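Local structure of N-terminal acetyltransferase-like protein (Chaetomium thermophilum, 5NNP) at residues Met49-Leu54 against Trp81-Ile86; Ala463-Phe468 against Cys486-Thr491; Ile145-Thr150 against Asp184-Glu189; His167-Tyr172 against Leu191-Thr196. The protein probably serves as the auxiliary subunit of an N-terminal acetyltransferase complex, its helical repeats packing against a partner protein chain. One frame throughout, in Å; residues are numbered along the deposited sequence.

Contact 1. Residues Met49-Leu54 against Trp81-Ile86; sequences MKALIL and WHVYGI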
# COMPACT_ATOMS: atom_id res chain seq x y z
N MET A 49 -40.37 3.00 -2.13
CA MET A 49 -40.03 4.24 -1.44
C MET A 49 -40.07 4.06 0.06
O MET A 49 -39.31 4.69 0.80
CB MET A 49 -40.97 5.37 -1.86
CG MET A 49 -40.73 5.86 -3.26
SD MET A 49 -39.01 6.34 -3.48
CE MET A 49 -38.81 7.50 -2.13
N LYS A 50 -40.96 3.19 0.52
CA LYS A 50 -41.07 2.87 1.93
C LYS A 50 -39.91 1.98 2.35
O LYS A 50 -39.42 2.07 3.48
CB LYS A 50 -42.41 2.20 2.23
CG LYS A 50 -42.59 1.73 3.65
CD LYS A 50 -43.93 1.03 3.81
CE LYS A 50 -44.15 0.54 5.24
NZ LYS A 50 -45.48 -0.12 5.40
N ALA A 51 -39.48 1.12 1.43
CA ALA A 51 -38.35 0.21 1.65
C ALA A 51 -37.06 0.98 1.88
O ALA A 51 -36.23 0.57 2.67
CB ALA A 51 -38.19 -0.74 0.48
N LEU A 52 -36.92 2.11 1.18
CA LEU A 52 -35.75 2.98 1.35
C LEU A 52 -35.69 3.55 2.75
O LEU A 52 -34.66 3.46 3.42
CB LEU A 52 -35.78 4.13 0.35
CG LEU A 52 -35.15 3.95 -1.03
CD1 LEU A 52 -35.14 5.29 -1.76
CD2 LEU A 52 -33.76 3.36 -0.92
N ILE A 53 -36.79 4.15 3.18
CA ILE A 53 -36.89 4.76 4.50
C ILE A 53 -36.65 3.73 5.60
O ILE A 53 -36.02 4.03 6.61
CB ILE A 53 -38.25 5.44 4.71
CG1 ILE A 53 -38.45 6.55 3.68
CG2 ILE A 53 -38.35 5.99 6.13
CD1 ILE A 53 -39.80 7.24 3.76
N LEU A 54 -37.15 2.52 5.40
CA LEU A 54 -36.91 1.45 6.35
C LEU A 54 -35.42 1.16 6.46
O LEU A 54 -34.88 1.05 7.56
CB LEU A 54 -37.68 0.19 5.95
CG LEU A 54 -39.20 0.29 6.08
CD1 LEU A 54 -39.85 -1.00 5.63
CD2 LEU A 54 -39.60 0.61 7.51
N TRP A 81 -36.56 -1.45 -9.20
CA TRP A 81 -35.26 -2.05 -9.43
C TRP A 81 -34.12 -1.15 -8.93
O TRP A 81 -33.17 -1.63 -8.31
CB TRP A 81 -35.09 -2.40 -10.91
CG TRP A 81 -35.94 -3.60 -11.29
CD1 TRP A 81 -37.13 -3.59 -11.97
CD2 TRP A 81 -35.68 -4.97 -10.97
NE1 TRP A 81 -37.61 -4.87 -12.10
CE2 TRP A 81 -36.75 -5.74 -11.49
CE3 TRP A 81 -34.65 -5.63 -10.28
CZ2 TRP A 81 -36.81 -7.13 -11.36
CZ3 TRP A 81 -34.71 -7.03 -10.15
CH2 TRP A 81 -35.80 -7.76 -10.69
N HIS A 82 -34.24 0.15 -9.17
CA HIS A 82 -33.29 1.13 -8.67
C HIS A 82 -33.14 1.04 -7.14
O HIS A 82 -32.03 0.97 -6.63
CB HIS A 82 -33.72 2.54 -9.09
CG HIS A 82 -32.67 3.59 -8.91
ND1 HIS A 82 -32.94 4.94 -9.04
CD2 HIS A 82 -31.36 3.50 -8.61
CE1 HIS A 82 -31.84 5.63 -8.83
NE2 HIS A 82 -30.86 4.78 -8.57
N VAL A 83 -34.27 1.02 -6.43
CA VAL A 83 -34.28 0.88 -4.97
C VAL A 83 -33.56 -0.39 -4.51
O VAL A 83 -32.69 -0.35 -3.63
CB VAL A 83 -35.74 0.85 -4.42
CG1 VAL A 83 -35.76 0.42 -2.98
CG2 VAL A 83 -36.40 2.20 -4.57
N TYR A 84 -33.94 -1.50 -5.12
CA TYR A 84 -33.34 -2.80 -4.85
C TYR A 84 -31.80 -2.70 -4.93
O TYR A 84 -31.08 -3.22 -4.08
CB TYR A 84 -33.89 -3.83 -5.83
CG TYR A 84 -33.82 -5.29 -5.40
CD1 TYR A 84 -34.25 -5.68 -4.13
CD2 TYR A 84 -33.38 -6.28 -6.28
CE1 TYR A 84 -34.21 -7.02 -3.74
CE2 TYR A 84 -33.33 -7.61 -5.90
CZ TYR A 84 -33.74 -7.98 -4.63
OH TYR A 84 -33.70 -9.30 -4.26
N GLY A 85 -31.31 -2.02 -5.96
CA GLY A 85 -29.89 -1.81 -6.14
C GLY A 85 -29.28 -0.96 -5.05
O GLY A 85 -28.23 -1.31 -4.49
N ILE A 86 -29.93 0.16 -4.74
CA ILE A 86 -29.49 1.06 -3.69
C ILE A 86 -29.31 0.34 -2.35
O ILE A 86 -28.30 0.52 -1.68
CB ILE A 86 -30.48 2.23 -3.53
CG1 ILE A 86 -30.46 3.10 -4.79
CG2 ILE A 86 -30.14 3.07 -2.30
CD1 ILE A 86 -31.54 4.16 -4.81

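Contact 2. Residues Ala463-Phe468 against Cys486-Thr491; sequences ATMGLF and CIWFLT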
# COMPACT_ATOMS: atom_id res chain seq x y z
N ALA A 463 -1.72 0.55 27.39
CA ALA A 463 -1.69 1.79 28.16
C ALA A 463 -0.52 2.66 27.72
O ALA A 463 -0.57 3.89 27.81
CB ALA A 463 -1.63 1.50 29.64
N THR A 464 0.54 2.02 27.24
CA THR A 464 1.67 2.73 26.66
C THR A 464 1.21 3.47 25.39
O THR A 464 1.51 4.65 25.18
CB THR A 464 2.81 1.77 26.32
OG1 THR A 464 3.18 1.02 27.49
CG2 THR A 464 4.03 2.52 25.77
N MET A 465 0.48 2.76 24.54
CA MET A 465 0.00 3.35 23.31
C MET A 465 -0.98 4.48 23.63
O MET A 465 -1.08 5.45 22.88
CB MET A 465 -0.65 2.30 22.42
CG MET A 465 0.29 1.19 21.98
SD MET A 465 1.40 1.58 20.60
CE MET A 465 0.24 1.72 19.25
N GLY A 466 -1.68 4.35 24.75
CA GLY A 466 -2.60 5.37 25.22
C GLY A 466 -1.94 6.72 25.40
O GLY A 466 -2.61 7.76 25.37
N LEU A 467 -0.61 6.73 25.57
CA LEU A 467 0.10 8.00 25.67
C LEU A 467 0.06 8.81 24.36
O LEU A 467 0.29 10.02 24.37
CB LEU A 467 1.55 7.75 26.09
CG LEU A 467 1.89 7.64 27.60
CD1 LEU A 467 0.68 7.31 28.46
CD2 LEU A 467 3.00 6.62 27.81
N PHE A 468 -0.25 8.16 23.24
CA PHE A 468 -0.29 8.86 21.94
C PHE A 468 -1.61 8.79 21.17
O PHE A 468 -1.74 9.46 20.16
CB PHE A 468 0.85 8.35 21.05
CG PHE A 468 2.18 8.93 21.40
CD1 PHE A 468 2.90 8.46 22.49
CD2 PHE A 468 2.72 9.97 20.64
CE1 PHE A 468 4.14 9.01 22.82
CE2 PHE A 468 3.95 10.52 20.96
CZ PHE A 468 4.66 10.05 22.06
N CYS A 486 -4.52 0.58 12.51
CA CYS A 486 -3.17 0.21 12.94
C CYS A 486 -2.97 -1.31 12.97
O CYS A 486 -3.22 -1.96 13.99
CB CYS A 486 -2.86 0.81 14.32
SG CYS A 486 -1.11 0.68 14.80
N ILE A 487 -2.49 -1.86 11.85
CA ILE A 487 -2.37 -3.30 11.67
C ILE A 487 -1.22 -3.96 12.48
O ILE A 487 -1.36 -5.08 12.95
CB ILE A 487 -2.19 -3.65 10.17
CG1 ILE A 487 -3.46 -3.27 9.39
CG2 ILE A 487 -1.89 -5.14 9.97
CD1 ILE A 487 -3.36 -3.44 7.89
N TRP A 488 -0.10 -3.27 12.64
CA TRP A 488 1.01 -3.86 13.38
C TRP A 488 0.54 -4.13 14.81
O TRP A 488 0.72 -5.24 15.34
CB TRP A 488 2.27 -2.99 13.36
CG TRP A 488 2.35 -1.87 14.38
CD1 TRP A 488 2.09 -0.54 14.16
CD2 TRP A 488 2.71 -1.98 15.77
NE1 TRP A 488 2.26 0.17 15.32
CE2 TRP A 488 2.64 -0.68 16.32
CE3 TRP A 488 3.07 -3.05 16.60
CZ2 TRP A 488 2.93 -0.43 17.66
CZ3 TRP A 488 3.36 -2.79 17.93
CH2 TRP A 488 3.29 -1.49 18.45
N PHE A 489 -0.10 -3.15 15.43
CA PHE A 489 -0.48 -3.33 16.82
C PHE A 489 -1.57 -4.39 16.94
O PHE A 489 -1.51 -5.24 17.82
CB PHE A 489 -0.95 -2.04 17.47
CG PHE A 489 -1.39 -2.23 18.89
CD1 PHE A 489 -0.45 -2.33 19.91
CD2 PHE A 489 -2.72 -2.37 19.20
CE1 PHE A 489 -0.84 -2.53 21.20
CE2 PHE A 489 -3.11 -2.58 20.52
CZ PHE A 489 -2.16 -2.66 21.51
N LEU A 490 -2.57 -4.31 16.06
CA LEU A 490 -3.68 -5.27 16.09
C LEU A 490 -3.15 -6.70 15.94
O LEU A 490 -3.58 -7.60 16.67
CB LEU A 490 -4.69 -4.96 14.99
CG LEU A 490 -5.55 -3.70 15.14
CD1 LEU A 490 -6.44 -3.49 13.92
CD2 LEU A 490 -6.40 -3.75 16.39
N THR A 491 -2.21 -6.91 15.03
CA THR A 491 -1.65 -8.25 14.82
C THR A 491 -0.87 -8.72 16.05
O THR A 491 -1.09 -9.82 16.54
CB THR A 491 -0.74 -8.31 13.59
OG1 THR A 491 -1.42 -7.76 12.45
CG2 THR A 491 -0.36 -9.74 13.28

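Contact 3. Residues Ile145-Thr150 against Asp184-Glu189; sequences IRQNWT and DLEHSE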
# COMPACT_ATOMS: atom_id res chain seq x y z
N ILE A 145 -17.71 16.90 -23.28
CA ILE A 145 -16.89 16.88 -22.07
C ILE A 145 -15.71 15.91 -22.15
O ILE A 145 -15.91 14.71 -22.31
CB ILE A 145 -17.75 16.53 -20.84
CG1 ILE A 145 -18.95 17.49 -20.75
CG2 ILE A 145 -16.92 16.59 -19.56
CD1 ILE A 145 -19.79 17.34 -19.51
N ARG A 146 -14.48 16.41 -22.01
CA ARG A 146 -13.29 15.58 -22.26
C ARG A 146 -13.20 14.37 -21.34
O ARG A 146 -12.76 13.31 -21.79
CB ARG A 146 -12.00 16.40 -22.15
CG ARG A 146 -10.75 15.56 -22.44
CD ARG A 146 -9.47 16.38 -22.69
NE ARG A 146 -8.42 15.57 -23.32
CZ ARG A 146 -7.29 16.05 -23.83
NH1 ARG A 146 -6.42 15.23 -24.40
NH2 ARG A 146 -7.02 17.35 -23.77
N GLN A 147 -13.62 14.50 -20.09
CA GLN A 147 -13.58 13.37 -19.13
C GLN A 147 -14.17 12.11 -19.69
O GLN A 147 -13.67 11.02 -19.45
CB GLN A 147 -14.35 13.68 -17.86
CG GLN A 147 -13.83 14.78 -17.02
CD GLN A 147 -14.76 15.04 -15.86
OE1 GLN A 147 -15.56 14.18 -15.49
NE2 GLN A 147 -14.68 16.24 -15.29
N ASN A 148 -15.28 12.24 -20.39
CA ASN A 148 -15.97 11.07 -20.91
C ASN A 148 -15.20 10.37 -22.01
O ASN A 148 -15.41 9.18 -22.21
CB ASN A 148 -17.36 11.45 -21.42
CG ASN A 148 -18.25 11.96 -20.32
OD1 ASN A 148 -18.15 11.50 -19.18
ND2 ASN A 148 -19.13 12.90 -20.63
N TRP A 149 -14.31 11.07 -22.72
CA TRP A 149 -13.47 10.41 -23.73
C TRP A 149 -12.38 9.61 -23.04
O TRP A 149 -12.16 8.42 -23.33
CB TRP A 149 -12.85 11.40 -24.71
CG TRP A 149 -13.86 12.03 -25.60
CD1 TRP A 149 -14.62 13.12 -25.32
CD2 TRP A 149 -14.22 11.62 -26.94
NE1 TRP A 149 -15.44 13.41 -26.37
CE2 TRP A 149 -15.22 12.51 -27.38
CE3 TRP A 149 -13.81 10.59 -27.79
CZ2 TRP A 149 -15.82 12.40 -28.64
CZ3 TRP A 149 -14.40 10.47 -29.04
CH2 TRP A 149 -15.40 11.38 -29.45
N THR A 150 -11.69 10.28 -22.12
CA THR A 150 -10.64 9.67 -21.31
C THR A 150 -11.13 8.43 -20.56
O THR A 150 -10.46 7.40 -20.56
CB THR A 150 -10.09 10.67 -20.31
OG1 THR A 150 -9.61 11.80 -21.03
CG2 THR A 150 -8.95 10.06 -19.47
N ASP A 184 -2.41 23.77 -19.47
CA ASP A 184 -3.52 22.83 -19.34
C ASP A 184 -3.01 21.50 -18.78
O ASP A 184 -2.47 20.68 -19.52
CB ASP A 184 -4.19 22.63 -20.71
CG ASP A 184 -5.45 21.78 -20.65
OD1 ASP A 184 -5.60 20.95 -19.73
OD2 ASP A 184 -6.29 21.92 -21.55
N LEU A 185 -3.20 21.28 -17.49
CA LEU A 185 -2.70 20.06 -16.85
C LEU A 185 -3.45 18.81 -17.32
O LEU A 185 -2.87 17.74 -17.44
CB LEU A 185 -2.80 20.17 -15.33
CG LEU A 185 -2.18 18.98 -14.59
CD1 LEU A 185 -0.73 18.87 -14.95
CD2 LEU A 185 -2.34 19.11 -13.10
N GLU A 186 -4.75 18.96 -17.59
CA GLU A 186 -5.54 17.85 -18.10
C GLU A 186 -5.00 17.34 -19.44
O GLU A 186 -4.80 16.14 -19.64
CB GLU A 186 -7.01 18.26 -18.24
CG GLU A 186 -7.95 17.13 -18.65
CD GLU A 186 -9.35 17.63 -18.96
OE1 GLU A 186 -9.48 18.60 -19.73
OE2 GLU A 186 -10.32 17.06 -18.43
N HIS A 187 -4.74 18.27 -20.35
CA HIS A 187 -4.18 17.91 -21.65
C HIS A 187 -2.79 17.31 -21.50
O HIS A 187 -2.48 16.31 -22.15
CB HIS A 187 -4.14 19.12 -22.58
CG HIS A 187 -3.66 18.81 -23.95
ND1 HIS A 187 -4.38 18.02 -24.83
CD2 HIS A 187 -2.53 19.17 -24.60
CE1 HIS A 187 -3.71 17.91 -25.96
NE2 HIS A 187 -2.58 18.59 -25.85
N SER A 188 -1.96 17.89 -20.64
CA SER A 188 -0.62 17.36 -20.37
C SER A 188 -0.64 15.91 -19.87
O SER A 188 0.08 15.05 -20.40
CB SER A 188 0.10 18.24 -19.35
OG SER A 188 1.32 17.65 -18.96
N GLU A 189 -1.46 15.66 -18.86
CA GLU A 189 -1.67 14.32 -18.34
C GLU A 189 -2.24 13.36 -19.38
O GLU A 189 -1.88 12.18 -19.40
CB GLU A 189 -2.59 14.37 -17.12
CG GLU A 189 -1.87 14.90 -15.88
CD GLU A 189 -0.66 14.05 -15.50
OE1 GLU A 189 -0.81 12.82 -15.36
OE2 GLU A 189 0.44 14.62 -15.35
O HOH W 1 -7.81 19.47 -21.78
O HOH W 2 -13.05 17.26 -18.90

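Contact 4. Residues His167-Tyr172 against Leu191-Thr196; sequences HILTTY and LLYKNT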
# COMPACT_ATOMS: atom_id res chain seq x y z
N HIS A 167 -6.90 4.77 -29.76
CA HIS A 167 -7.80 5.34 -30.76
C HIS A 167 -8.75 6.39 -30.18
O HIS A 167 -8.96 7.45 -30.78
CB HIS A 167 -8.59 4.20 -31.42
CG HIS A 167 -9.58 4.65 -32.44
ND1 HIS A 167 -10.94 4.51 -32.27
CD2 HIS A 167 -9.41 5.24 -33.65
CE1 HIS A 167 -11.56 4.99 -33.33
NE2 HIS A 167 -10.66 5.43 -34.18
N ILE A 168 -9.32 6.10 -29.01
CA ILE A 168 -10.26 7.02 -28.38
C ILE A 168 -9.54 8.28 -27.96
O ILE A 168 -10.05 9.39 -28.16
CB ILE A 168 -10.96 6.37 -27.17
CG1 ILE A 168 -11.88 5.23 -27.63
CG2 ILE A 168 -11.76 7.39 -26.39
CD1 ILE A 168 -12.82 5.63 -28.81
N LEU A 169 -8.32 8.13 -27.43
CA LEU A 169 -7.51 9.27 -27.00
C LEU A 169 -7.12 10.14 -28.18
O LEU A 169 -7.23 11.37 -28.12
CB LEU A 169 -6.26 8.80 -26.26
CG LEU A 169 -6.53 8.32 -24.83
CD1 LEU A 169 -5.31 7.61 -24.23
CD2 LEU A 169 -6.95 9.48 -23.96
N THR A 170 -6.66 9.51 -29.26
CA THR A 170 -6.25 10.26 -30.42
C THR A 170 -7.44 10.92 -31.11
O THR A 170 -7.33 12.01 -31.67
CB THR A 170 -5.51 9.39 -31.45
OG1 THR A 170 -4.33 8.83 -30.86
CG2 THR A 170 -5.15 10.24 -32.68
N THR A 171 -8.60 10.26 -31.07
CA THR A 171 -9.79 10.82 -31.71
C THR A 171 -10.14 12.15 -31.06
O THR A 171 -10.43 13.12 -31.76
CB THR A 171 -10.99 9.85 -31.66
OG1 THR A 171 -10.70 8.72 -32.49
CG2 THR A 171 -12.25 10.52 -32.20
N TYR A 172 -10.08 12.19 -29.73
CA TYR A 172 -10.33 13.44 -29.02
C TYR A 172 -9.36 14.53 -29.46
O TYR A 172 -9.79 15.62 -29.85
CB TYR A 172 -10.24 13.27 -27.50
CG TYR A 172 -10.59 14.58 -26.85
CD1 TYR A 172 -11.91 14.93 -26.67
CD2 TYR A 172 -9.61 15.50 -26.51
CE1 TYR A 172 -12.25 16.15 -26.13
CE2 TYR A 172 -9.94 16.72 -25.97
CZ TYR A 172 -11.27 17.04 -25.78
OH TYR A 172 -11.63 18.25 -25.24
N LEU A 191 -1.72 13.48 -22.61
CA LEU A 191 -0.62 13.14 -23.51
C LEU A 191 0.27 12.04 -22.91
O LEU A 191 0.63 11.08 -23.60
CB LEU A 191 0.21 14.37 -23.85
CG LEU A 191 -0.45 15.41 -24.75
CD1 LEU A 191 0.28 16.73 -24.66
CD2 LEU A 191 -0.52 14.94 -26.20
N LEU A 192 0.61 12.16 -21.63
CA LEU A 192 1.48 11.16 -21.04
C LEU A 192 0.78 9.80 -20.93
O LEU A 192 1.38 8.76 -21.16
CB LEU A 192 1.97 11.63 -19.68
CG LEU A 192 2.91 12.84 -19.65
CD1 LEU A 192 3.24 13.22 -18.20
CD2 LEU A 192 4.20 12.60 -20.45
N TYR A 193 -0.50 9.82 -20.59
CA TYR A 193 -1.27 8.58 -20.49
C TYR A 193 -1.25 7.81 -21.82
O TYR A 193 -0.94 6.61 -21.84
CB TYR A 193 -2.70 8.87 -20.04
CG TYR A 193 -3.59 7.65 -19.95
CD1 TYR A 193 -3.21 6.53 -19.22
CD2 TYR A 193 -4.84 7.62 -20.58
CE1 TYR A 193 -4.03 5.40 -19.14
CE2 TYR A 193 -5.67 6.51 -20.50
CZ TYR A 193 -5.26 5.40 -19.79
OH TYR A 193 -6.09 4.30 -19.72
N LYS A 194 -1.57 8.51 -22.91
CA LYS A 194 -1.46 7.94 -24.26
C LYS A 194 -0.05 7.42 -24.53
O LYS A 194 0.11 6.33 -25.10
CB LYS A 194 -1.86 8.97 -25.33
CG LYS A 194 -1.61 8.50 -26.80
CD LYS A 194 -1.89 9.61 -27.84
CE LYS A 194 -1.68 9.15 -29.25
NZ LYS A 194 -1.83 10.26 -30.27
N ASN A 195 0.97 8.18 -24.14
CA ASN A 195 2.34 7.73 -24.32
C ASN A 195 2.59 6.40 -23.61
O ASN A 195 3.16 5.48 -24.20
CB ASN A 195 3.36 8.77 -23.85
CG ASN A 195 4.80 8.42 -24.26
OD1 ASN A 195 5.53 7.76 -23.52
ND2 ASN A 195 5.20 8.86 -25.48
N THR A 196 2.16 6.27 -22.35
CA THR A 196 2.38 5.01 -21.66
C THR A 196 1.64 3.89 -22.38
O THR A 196 2.10 2.75 -22.41
CB THR A 196 1.94 5.06 -20.18
OG1 THR A 196 0.53 5.27 -20.08
CG2 THR A 196 2.68 6.15 -19.44

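Contact 1. Residues Met49-Leu54 against Trp81-Ile86
Leu52 meets two side chains of Trp81-Ile86, and all the contacts across this pair are apolar. Its branch carbon CG lies 4.1 Å from Val83 CG1, the two side chains passing at a slant. Val83 CG1 sits opposite the backbone N (chi1 168°), and this rotation turns both methyls to Leu52, CG2 also standing 4.1 Å from Leu52 CG. Farther along, Leu52 CD2 comes to 3.9 Å from Ile86 CG2, where the side chains cross at about a right angle. Ala51 adds a lighter touch, CB to Val83 CG1 at 4.4 Å. Trimming Leu52 to an alanine would probably open a gap facing Val83 and Ile86, which would lose their main partner here.

No hydrogen bond joins the segments. The backbones run almost parallel, their axes 14° apart and 9.7 Å from each other at closest approach.

Helix 60-73 lies between the two helices in sequence, the alternation expected of stacked tetratricopeptide repeats, and helix 78-90 opens a predicted repeat. Leu52 also packs on Tyr21 of helix 9-22, Met49 touches Phe14 and Ile18 of that helix, and Ile86 rests on Tyr101 of helix 94-107.

Contact 2. Residues Ala463-Phe468 against Cys486-Thr491
Met465 alone carries the first segment's side of this contact, reaching across to Trp488 and Phe489. The backbones stand well apart, with 9.3 Å between Met465 CA and Phe489 CA, and the thioether chain spans the interval. It does so bent: CG lies opposite the carbonyl carbon, and the chain then folds at chi2 (-79°) and chi3, bringing sulfur and methyl to the rings.

The tight part is the cluster of these three side chains. Met465 CE lies 3.8 Å from Trp488 CZ2 and Met465 CG 4.0 Å from Phe489 CE1, both at an oblique approach to the rings. The sulfur makes Met-aromatic contacts with both residues: Met465 SD is 5.1 Å from the centroid of the six-membered Trp488 ring and 5.2 Å from that of Phe489. Phe489 CB, the methylene and not the phenyl ring, lies over the centre of one Trp488 face, so adjacent residues of the helix pack on each other.

The looser side is that of Trp488, which is partly exposed; a glycerol, probably from the crystallisation liquor, lies nearby, and the indole meets a ring of another protein chain at about 90°. Phe468 and Cys486 also pack on that chain.

Around this cluster, helix 476-483 contributes Leu481, which touches Met465 and Phe489, while helix 442-454 brings Ala449 to Met465 and Leu453 to Phe489. Helix 487-499 also packs against helices 503-523 and 554-572 through Ile487, Leu490 and Thr491.

Contact 3. Residues Ile145-Thr150 against Asp184-Glu189
His187 ND1 is gripped by the guanidinium of Arg146: NH2 donates to it over 2.9 Å in a nearly straight bond (169°), and Arg146 NH1 adds a weak one at 3.5 Å. The donor lies in the imidazole plane and ND1 in the guanidinium plane, although the two planes are turned 51° apart. Arg146 reaches this far because its chain is extended from CG to NE.

A water extends the network, accepting from Arg146 NH2 at 3.0 Å and donating to Asp184 OD2 and Glu186 OE1; it thus links the opposite charges without direct contact. Glu186 runs past Arg146 in the opposite sense, OE1 lying 3.7 Å from Arg146 CD. A second water donates to Glu186 OE2 at 2.8 Å and accepts weakly from Gln147 N. Asp184, the N-cap, takes His187 N on OD1 at 2.9 Å, from above its carboxylate plane.

A methionine in place of Arg146 would probably leave His187 ND1 and the first water without their N-H donor, and Asp184 and Glu186 without the nearby positive charge.

The two helix starts run nearly parallel, with helix 162-175 between them in sequence; its Tyr172 packs on Arg146. Helix 527-534 meets Gln147 through Leu532 and Arg533.

Contact 4. Residues His167-Tyr172 against Leu191-Thr196
Leu169 and Lys194 each bury more surface in this contact than any other residue of their own segments, and their CA atoms, 6.8 Å apart, mark the nearest backbone approach. One methyl does the work for the leucine: CD1 stands 3.9 Å from Lys194 CB and about as far from Lys194 CA, pressing on the root of the lysine side chain. The same CD1 reaches Tyr193 CD2 at 3.7 Å, where leucine and tyrosine cross at about a right angle and the methyl meets the ring obliquely.

Lys194 has CG opposite its backbone N (chi1 173°) and is extended all the way to the amine. Its aliphatic part therefore runs out from the leucine toward Thr170, the third main contributor, and NZ donates to Thr170 OG1 over 2.9 Å. That hydroxyl is also hydrogen-bonded to Glu166 O in its own helix and to a glycerol, probably from the crystallisation liquor. Lys194 NZ also has a long, weak ion pair with Glu173. Tyr193 turns its polar end elsewhere, OH bonding to His157 ND1 of helix 146-159, whose Ala153 also touches Leu169.

The axes approach to 10.4 Å, and their directions differ by 146°, a tilted antiparallel pair. Helices 162-175 and 185-200 follow one another in sequence, and consecutive, roughly antiparallel helices packed side by side are consistent with the alpha-helical solenoid of the TPR clan, to which the auxiliary-subunit family belongs.

Contacts 3 and 4 are neighbours, their centres about 10 Å apart: both use helix 185-200, set against helix 146-159 in one and helix 162-175 in the other. Trp149 of contact 3 touches Ile168 and Thr171 of contact 4, so the three helices pack together. Their chemistry differs with depth. Contact 3, at the helix starts and only partly buried, is polar and water-bridged, whereas contact 4 is buried and mixes apolar packing with one lysine-threonine bond. Contacts 1 and 2 are also buried but without cross-segment hydrogen bonds, aliphatic in the first and sulfur-aromatic in the second. Contact 2 lies across the chain's centre from contacts 3 and 4.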